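Local coordinates for protein catechol 1,2-dioxygenase (Acinetobacter sp., PDB 1DMH) that uses a ferric iron in each subunit of its homodimer to cleave catechol with dioxygen between its two hydroxylated carbons, giving cis,cis-muconate, at residues A[138-143]-A[188-193]; A[148-153]-A[181-186]. All blocks are in the same frame, centred on the assembly; numbering follows the deposited sequence.

Contact 1: residues A[138-143]-A[188-193]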
loop_
_atom_site.group_PDB
_atom_site.type_symbol
_atom_site.label_atom_id
_atom_site.label_comp_id
_atom_site.label_asym_id
_atom_site.label_seq_id
_atom_site.Cartn_x
_atom_site.Cartn_y
_atom_site.Cartn_z
ATOM N N GLY A 138 -24.314 16.739 -27.710
ATOM C CA GLY A 138 -25.080 15.531 -27.868
ATOM C C GLY A 138 -26.411 15.661 -27.186
ATOM O O GLY A 138 -26.767 16.729 -26.694
ATOM N N THR A 139 -27.146 14.561 -27.163
ATOM C CA THR A 139 -28.456 14.531 -26.540
ATOM C C THR A 139 -28.451 13.439 -25.483
ATOM O O THR A 139 -27.788 12.418 -25.649
ATOM C CB THR A 139 -29.563 14.188 -27.583
ATOM O OG1 THR A 139 -29.592 15.189 -28.613
ATOM C CG2 THR A 139 -30.941 14.100 -26.897
ATOM N N ILE A 140 -29.169 13.662 -24.388
ATOM C CA ILE A 140 -29.275 12.639 -23.360
ATOM C C ILE A 140 -30.663 12.003 -23.515
ATOM O O ILE A 140 -31.661 12.710 -23.554
ATOM C CB ILE A 140 -29.158 13.234 -21.939
ATOM C CG1 ILE A 140 -27.798 13.918 -21.774
ATOM C CG2 ILE A 140 -29.372 12.122 -20.890
ATOM C CD1 ILE A 140 -26.601 12.983 -22.011
ATOM N N PHE A 141 -30.724 10.678 -23.613
ATOM C CA PHE A 141 -31.995 9.965 -23.745
ATOM C C PHE A 141 -32.365 9.182 -22.494
ATOM O O PHE A 141 -31.492 8.567 -21.880
ATOM C CB PHE A 141 -31.942 8.990 -24.910
ATOM C CG PHE A 141 -31.762 9.647 -26.238
ATOM C CD1 PHE A 141 -32.853 10.203 -26.904
ATOM C CD2 PHE A 141 -30.513 9.702 -26.840
ATOM C CE1 PHE A 141 -32.704 10.799 -28.155
ATOM C CE2 PHE A 141 -30.351 10.297 -28.101
ATOM C CZ PHE A 141 -31.451 10.843 -28.754
ATOM N N ASP A 142 -33.649 9.196 -22.119
ATOM C CA ASP A 142 -34.093 8.437 -20.956
ATOM C C ASP A 142 -34.191 6.967 -21.321
ATOM O O ASP A 142 -33.896 6.572 -22.460
ATOM C CB ASP A 142 -35.445 8.926 -20.405
ATOM C CG ASP A 142 -36.609 8.774 -21.395
ATOM O OD1 ASP A 142 -36.597 7.895 -22.282
ATOM O OD2 ASP A 142 -37.582 9.530 -21.238
ATOM N N ALA A 143 -34.604 6.150 -20.361
ATOM C CA ALA A 143 -34.687 4.728 -20.613
ATOM C C ALA A 143 -35.646 4.356 -21.750
ATOM O O ALA A 143 -35.564 3.245 -22.281
ATOM C CB ALA A 143 -35.057 3.990 -19.333
ATOM N N GLY A 188 -33.168 18.094 -24.255
ATOM C CA GLY A 188 -32.292 17.074 -23.713
ATOM C C GLY A 188 -30.869 17.151 -24.243
ATOM O O GLY A 188 -30.136 16.153 -24.229
ATOM N N GLN A 189 -30.467 18.339 -24.690
ATOM C CA GLN A 189 -29.135 18.521 -25.234
ATOM C C GLN A 189 -28.117 19.238 -24.344
ATOM O O GLN A 189 -28.468 20.010 -23.448
ATOM C CB GLN A 189 -29.236 19.228 -26.584
ATOM C CG GLN A 189 -30.002 18.413 -27.617
ATOM C CD GLN A 189 -30.001 19.047 -29.004
ATOM O OE1 GLN A 189 -30.331 20.223 -29.170
ATOM N NE2 GLN A 189 -29.643 18.257 -30.009
ATOM N N TYR A 190 -26.843 18.946 -24.581
ATOM C CA TYR A 190 -25.750 19.594 -23.856
ATOM C C TYR A 190 -24.767 19.990 -24.946
ATOM O O TYR A 190 -24.681 19.341 -25.993
ATOM C CB TYR A 190 -25.091 18.628 -22.856
ATOM C CG TYR A 190 -24.272 17.510 -23.492
ATOM C CD1 TYR A 190 -24.879 16.328 -23.925
ATOM C CD2 TYR A 190 -22.906 17.657 -23.700
ATOM C CE1 TYR A 190 -24.145 15.319 -24.558
ATOM C CE2 TYR A 190 -22.161 16.655 -24.331
ATOM C CZ TYR A 190 -22.786 15.489 -24.757
ATOM O OH TYR A 190 -22.056 14.503 -25.392
ATOM N N ARG A 191 -24.052 21.073 -24.734
ATOM C CA ARG A 191 -23.097 21.495 -25.721
ATOM C C ARG A 191 -22.000 22.219 -24.986
ATOM O O ARG A 191 -22.272 23.051 -24.115
ATOM C CB ARG A 191 -23.768 22.421 -26.724
ATOM C CG ARG A 191 -22.840 22.960 -27.790
ATOM C CD ARG A 191 -23.610 23.885 -28.711
ATOM N NE ARG A 191 -22.732 24.697 -29.558
ATOM C CZ ARG A 191 -22.366 24.381 -30.801
ATOM N NH1 ARG A 191 -22.832 23.262 -31.370
ATOM N NH2 ARG A 191 -21.551 25.202 -31.484
ATOM N N VAL A 192 -20.754 21.878 -25.281
ATOM C CA VAL A 192 -19.673 22.577 -24.623
ATOM C C VAL A 192 -18.621 22.960 -25.606
ATOM O O VAL A 192 -18.479 22.331 -26.653
ATOM C CB VAL A 192 -18.975 21.736 -23.528
ATOM C CG1 VAL A 192 -19.928 21.435 -22.463
ATOM C CG2 VAL A 192 -18.420 20.449 -24.112
ATOM N N ARG A 193 -17.915 24.029 -25.277
ATOM C CA ARG A 193 -16.788 24.454 -26.077
ATOM C C ARG A 193 -15.573 24.203 -25.152
ATOM O O ARG A 193 -15.549 24.662 -24.003
ATOM C CB ARG A 193 -16.884 25.937 -26.449
ATOM C CG ARG A 193 -15.562 26.443 -26.993
ATOM C CD ARG A 193 -15.592 27.879 -27.483
ATOM N NE ARG A 193 -14.217 28.275 -27.757
ATOM C CZ ARG A 193 -13.859 29.394 -28.371
ATOM N NH1 ARG A 193 -14.779 30.237 -28.780
ATOM N NH2 ARG A 193 -12.574 29.652 -28.581
#
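Backbone hydrogen bonds do most of the work between strands 133-141 and 189-195. G138 and Y190 form an antiparallel hydrogen-bonded pair, each N giving to the other's O at 3.1 Å and lying in the plane of the carbonyl it meets. Two residues on, I140 N reaches G188 O at 2.7 Å, nearly along the C=O axis, and T139 with Q189 makes the non-hydrogen-bonded pair in between. G188 turns into the strand with a positive phi of 67°, which glycine adopts easily. These strands belong to the mixed beta-sheet scaffold of the intradiol dioxygenase domain.

Aromatic packing covers G138 on the sheet face that bears Y190. With chi1 at 70°, Y190 CG takes the crowded position between its backbone N and carbonyl carbon, and the ring folds over G138, G138 N lying 3.4 Å above one ring face, toward its rim. Glycine suits the place because a CB would clash with Y190 CE1. I140 CD1 adds an apolar contact with the ring, while Y190 OH bonds to F288 O and Y227 OH.

On the T139 and Q189 face the chemistry is polar: the two side chains cross obliquely, and Q189 NE2 gives a weak bond to T139 OG1 at 3.4 Å.

Contact 2: residues A[148-153]-A[181-186]; sequences LPNAKV and SIITDE
A chi1 of 55° sets T184 OG1 in the crowded position between its own backbone N and carbonyl carbon, aiming the hydroxyl into the bend of 148-151, while CG2, anti to the carbonyl carbon, is turned to the apolar side. That bend is a type II beta turn leading into strand 152-157, which pairs antiparallel with strand 179-183 in the beta-sheet scaffold of the dioxygenase domain. P149 and N150 suit its two corners: P149 has the phi its ring imposes, and N150 accepts a positive phi of 72°, a conformation asparagine tolerates better than most.

The hydroxyl bridges the two ends of the turn. It donates a hydrogen bond to L148 O at 2.6 Å, on a lone pair in the carbonyl plane, and accepts from A151 N at 2.7 Å, so a buried polar atom is held by two short bonds and its rotation is fixed. The main chain of T184 adds two more: its N gives to A151 O, and its O receives N150 N from well above the carbonyl plane.

Beyond the turn, V153 N to I182 O and I182 N to V153 O are both hydrogen bonds of 2.7 Å; that from V153 N is almost straight at 175°. Their apolar side chains share the face that packs inward, V153 on I140 and I182 on Y190. The other face carries I183 and K152, whose extended chain offers methylene carbons: I183 CD1 touches K152 CG, and I183 CG2 lies over N150 CA at 3.6 Å. On the inward side, V153 CG2 meets T184 CG2 at 3.8 Å, the side chains crossing at about a right angle.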
loop_
_atom_site.group_PDB
_atom_site.type_symbol
_atom_site.label_atom_id
_atom_site.label_comp_id
_atom_site.label_asym_id
_atom_site.label_seq_id
_atom_site.Cartn_x
_atom_site.Cartn_y
_atom_site.Cartn_z
ATOM N N LEU A 148 -34.001 13.753 -22.779
ATOM C CA LEU A 148 -34.210 14.050 -21.376
ATOM C C LEU A 148 -33.727 15.416 -20.902
ATOM O O LEU A 148 -32.530 15.618 -20.679
ATOM C CB LEU A 148 -33.499 12.985 -20.530
ATOM C CG LEU A 148 -34.097 12.235 -19.332
ATOM C CD1 LEU A 148 -32.929 11.720 -18.475
ATOM C CD2 LEU A 148 -34.980 13.121 -18.496
ATOM N N PRO A 149 -34.632 16.399 -20.803
ATOM C CA PRO A 149 -34.179 17.708 -20.313
ATOM C C PRO A 149 -33.898 17.601 -18.819
ATOM O O PRO A 149 -34.393 16.703 -18.150
ATOM C CB PRO A 149 -35.376 18.621 -20.613
ATOM C CG PRO A 149 -36.527 17.686 -20.461
ATOM C CD PRO A 149 -36.031 16.475 -21.254
ATOM N N ASN A 150 -33.089 18.506 -18.301
ATOM C CA ASN A 150 -32.764 18.513 -16.888
ATOM C C ASN A 150 -31.846 17.420 -16.358
ATOM O O ASN A 150 -31.689 17.286 -15.142
ATOM C CB ASN A 150 -34.051 18.554 -16.080
ATOM C CG ASN A 150 -34.854 19.825 -16.352
ATOM O OD1 ASN A 150 -36.036 19.904 -16.018
ATOM N ND2 ASN A 150 -34.207 20.832 -16.960
ATOM N N ALA A 151 -31.240 16.643 -17.253
ATOM C CA ALA A 151 -30.292 15.616 -16.832
ATOM C C ALA A 151 -29.008 16.380 -16.509
ATOM O O ALA A 151 -28.742 17.430 -17.104
ATOM C CB ALA A 151 -30.054 14.617 -17.975
ATOM N N LYS A 152 -28.211 15.900 -15.564
ATOM C CA LYS A 152 -26.966 16.611 -15.251
ATOM C C LYS A 152 -25.795 15.860 -15.872
ATOM O O LYS A 152 -25.522 14.708 -15.517
ATOM C CB LYS A 152 -26.754 16.693 -13.755
ATOM C CG LYS A 152 -25.513 17.447 -13.294
ATOM C CD LYS A 152 -25.572 17.459 -11.783
ATOM C CE LYS A 152 -24.529 18.315 -11.137
ATOM N NZ LYS A 152 -24.883 18.541 -9.695
ATOM N N VAL A 153 -25.127 16.521 -16.810
ATOM C CA VAL A 153 -24.000 15.937 -17.514
ATOM C C VAL A 153 -22.721 16.540 -16.939
ATOM O O VAL A 153 -22.525 17.756 -17.020
ATOM C CB VAL A 153 -24.063 16.261 -19.030
ATOM C CG1 VAL A 153 -22.896 15.593 -19.761
ATOM C CG2 VAL A 153 -25.403 15.796 -19.624
ATOM N N SER A 181 -20.446 21.144 -15.187
ATOM C CA SER A 181 -21.679 20.379 -15.038
ATOM C C SER A 181 -22.653 21.088 -15.950
ATOM O O SER A 181 -22.770 22.309 -15.896
ATOM C CB SER A 181 -22.222 20.428 -13.614
ATOM O OG SER A 181 -21.385 19.699 -12.752
ATOM N N ILE A 182 -23.328 20.338 -16.800
ATOM C CA ILE A 182 -24.295 20.934 -17.701
ATOM C C ILE A 182 -25.652 20.295 -17.537
ATOM O O ILE A 182 -25.787 19.079 -17.552
ATOM C CB ILE A 182 -23.829 20.825 -19.157
ATOM C CG1 ILE A 182 -22.516 21.583 -19.270
ATOM C CG2 ILE A 182 -24.892 21.393 -20.128
ATOM C CD1 ILE A 182 -22.051 21.679 -20.606
ATOM N N ILE A 183 -26.656 21.132 -17.330
ATOM C CA ILE A 183 -28.024 20.650 -17.176
ATOM C C ILE A 183 -28.566 20.648 -18.578
ATOM O O ILE A 183 -28.513 21.683 -19.256
ATOM C CB ILE A 183 -28.882 21.625 -16.352
ATOM C CG1 ILE A 183 -28.214 21.879 -15.001
ATOM C CG2 ILE A 183 -30.312 21.099 -16.258
ATOM C CD1 ILE A 183 -27.892 20.610 -14.217
ATOM N N THR A 184 -29.072 19.506 -19.027
ATOM C CA THR A 184 -29.603 19.454 -20.374
ATOM C C THR A 184 -30.784 20.429 -20.537
ATOM O O THR A 184 -31.534 20.698 -19.593
ATOM C CB THR A 184 -30.000 18.011 -20.770
ATOM O OG1 THR A 184 -30.917 17.474 -19.817
ATOM C CG2 THR A 184 -28.749 17.118 -20.816
ATOM N N ASP A 185 -30.908 20.980 -21.740
ATOM C CA ASP A 185 -31.961 21.942 -22.062
ATOM C C ASP A 185 -33.272 21.251 -22.466
ATOM O O ASP A 185 -33.385 20.019 -22.390
ATOM C CB ASP A 185 -31.465 22.854 -23.189
ATOM C CG ASP A 185 -31.211 22.096 -24.485
ATOM O OD1 ASP A 185 -31.760 20.986 -24.662
ATOM O OD2 ASP A 185 -30.472 22.622 -25.344
ATOM N N GLU A 186 -34.239 22.062 -22.914
ATOM C CA GLU A 186 -35.588 21.624 -23.338
ATOM C C GLU A 186 -35.611 20.475 -24.323
ATOM O O GLU A 186 -36.626 19.807 -24.483
ATOM C CB GLU A 186 -36.357 22.784 -23.982
ATOM C CG GLU A 186 -36.339 24.071 -23.197
ATOM C CD GLU A 186 -34.944 24.686 -23.135
ATOM O OE1 GLU A 186 -34.409 25.026 -24.220
ATOM O OE2 GLU A 186 -34.388 24.823 -22.011
#

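Contact 2 is nested inside the chain loop closed by contact 1, their centres about 7 Å apart. Contact 1 joins strands 133-141 and 189-195, contact 2 strands 152-157 and 179-183; 152-157 follows 133-141 in the chain, and 189-195 follows 179-183. Both pairings are antiparallel in one sheet, but contact 1 is largely buried, with a polar side-chain pair on one face, whereas contact 2 is partly buried and extends into a turn fixed by a threonine hydroxyl. Contact 1 relies on an aromatic ring over glycine; contact 2 packs branched aliphatic side chains. They meet directly: I140 CG1 packs on T184 CG2 at 3.5 Å, V192 touches I182, and I140 O probably accepts a hydrogen bond from L148 N.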